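Local structure of Non-ribosomal peptide synthetase (Streptomyces halstedii, 3WV4) at residues A[273-276]-A[277-281]. The protein belongs to the ANL superfamily of AMP-binding enzymes and represents the N-terminal part of a non-ribosomal peptide synthetase. Residues are numbered along the deposited sequence; the frame is centred on the assembly and turned at random.
Sequences LVKS and LRESG
Leu277 N, Arg278 N, Glu279 N and Ser280 N donate to the carbonyl oxygens four residues back, from Leu273 to Ser276, forming the alpha-helical backbone of the short amphipathic helix 273-280. The bond from Glu279 N to Lys275 O is short and nearly straight, 2.8 Å and 174° at the hydrogen, whereas that from Ser280 N to Ser276 O bends to 141° in the last turn. On the buried side, Leu277 CD1 lies 4.1 Å from Leu273 CG, the two branched chains crossing at a slant; both rest on Phe238 of strand 236-239. Val274, also buried, packs on helix 289-300 through contacts with Leu295, Leu298 and Ile299, a place suited to a compact apolar side chain. Its CG1 meets Arg278 NH2 at 3.6 Å. The arginine leaves its backbone with CG opposite N (chi1 173°) and bends at chi3, bringing one guanidinium face over Val274 O, off-centre toward the rim; a salt bridge from NH2 to Asp302 and a hydrogen bond from NE to Gly305 O fix the rotation of this flat group. Lys275 and Glu279 occupy the exposed side, where long charged chains can remain solvated. The extended lysine runs past the carboxylate, Glu279 OE2 touching its CE at 3.2 Å, but Lys275 NZ stays 4.3 Å from Glu279 OE2, too far for a salt bridge, though the opposite charges may still attract. A Schellman motif closes the helix: Gly281 adopts positive phi, where a side-chain carbon would collide with Ser280 O, and its N bonds to Arg278 O. Just before it, the small hydroxyl of Ser280 turns back into the helix, placing OG 2.8 Å from Ser276 O and 2.9 Å from Leu277 O, two carbonyls that compete for its one proton.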
loop_
_atom_site.group_PDB
_atom_site.type_symbol
_atom_site.label_atom_id
_atom_site.label_comp_id
_atom_site.label_asym_id
_atom_site.label_seq_id
_atom_site.Cartn_x
_atom_site.Cartn_y
_atom_site.Cartn_z
ATOM N N LEU A 273 -11.598 19.614 -1.951
ATOM C CA LEU A 273 -10.612 18.986 -1.134
ATOM C C LEU A 273 -10.473 19.551 0.278
ATOM O O LEU A 273 -10.475 18.779 1.237
ATOM C CB LEU A 273 -9.281 19.052 -1.850
ATOM C CG LEU A 273 -8.208 18.186 -1.222
ATOM C CD1 LEU A 273 -8.662 16.730 -1.147
ATOM C CD2 LEU A 273 -6.933 18.333 -2.028
ATOM N N VAL A 274 -10.353 20.880 0.415
ATOM C CA VAL A 274 -10.065 21.474 1.732
ATOM C C VAL A 274 -11.207 21.267 2.742
ATOM O O VAL A 274 -10.983 20.975 3.929
ATOM C CB VAL A 274 -9.767 22.975 1.651
ATOM C CG1 VAL A 274 -9.497 23.540 3.047
ATOM C CG2 VAL A 274 -8.571 23.235 0.731
ATOM N N LYS A 275 -12.415 21.417 2.243
ATOM C CA LYS A 275 -13.610 21.163 3.004
ATOM C C LYS A 275 -13.682 19.697 3.441
ATOM O O LYS A 275 -13.815 19.391 4.634
ATOM C CB LYS A 275 -14.819 21.518 2.140
ATOM C CG LYS A 275 -16.142 21.581 2.878
ATOM C CD LYS A 275 -17.280 21.666 1.876
ATOM C CE LYS A 275 -18.559 22.075 2.553
ATOM N NZ LYS A 275 -19.686 22.148 1.579
ATOM N N SER A 276 -13.569 18.788 2.486
ATOM C CA SER A 276 -13.532 17.365 2.810
ATOM C C SER A 276 -12.539 17.070 3.948
ATOM O O SER A 276 -12.842 16.317 4.868
ATOM C CB SER A 276 -13.171 16.549 1.569
ATOM O OG SER A 276 -13.609 17.222 0.401
ATOM N N LEU A 277 -11.348 17.646 3.871
ATOM C CA LEU A 277 -10.351 17.386 4.878
ATOM C C LEU A 277 -10.809 17.821 6.234
ATOM O O LEU A 277 -10.720 17.054 7.188
ATOM C CB LEU A 277 -9.039 18.086 4.546
ATOM C CG LEU A 277 -8.377 17.431 3.324
ATOM C CD1 LEU A 277 -7.284 18.324 2.730
ATOM C CD2 LEU A 277 -7.736 16.136 3.783
ATOM N N ARG A 278 -11.268 19.059 6.309
ATOM C CA ARG A 278 -11.714 19.657 7.565
ATOM C C ARG A 278 -12.901 18.909 8.139
ATOM O O ARG A 278 -12.924 18.541 9.326
ATOM C CB ARG A 278 -12.032 21.157 7.382
ATOM C CG ARG A 278 -12.683 21.840 8.610
ATOM C CD ARG A 278 -13.271 23.223 8.304
ATOM N NE ARG A 278 -12.530 23.836 7.199
ATOM C CZ ARG A 278 -13.043 24.191 6.020
ATOM N NH1 ARG A 278 -14.342 24.070 5.750
ATOM N NH2 ARG A 278 -12.228 24.708 5.114
ATOM N N GLU A 279 -13.900 18.687 7.302
ATOM C CA GLU A 279 -15.112 18.031 7.742
ATOM C C GLU A 279 -14.905 16.568 8.117
ATOM O O GLU A 279 -15.680 16.034 8.879
ATOM C CB GLU A 279 -16.218 18.189 6.679
ATOM C CG GLU A 279 -16.673 19.647 6.579
ATOM C CD GLU A 279 -17.890 19.856 5.679
ATOM O OE1 GLU A 279 -18.401 18.848 5.137
ATOM O OE2 GLU A 279 -18.331 21.032 5.533
ATOM N N SER A 280 -13.881 15.905 7.570
ATOM C CA SER A 280 -13.595 14.504 7.955
ATOM C C SER A 280 -12.782 14.495 9.245
ATOM O O SER A 280 -12.622 13.491 9.877
ATOM C CB SER A 280 -12.871 13.803 6.809
ATOM O OG SER A 280 -11.608 14.410 6.558
ATOM N N GLY A 281 -12.248 15.623 9.663
ATOM C CA GLY A 281 -11.432 15.590 10.869
ATOM C C GLY A 281 -10.046 15.009 10.503
ATOM O O GLY A 281 -9.306 14.604 11.385
#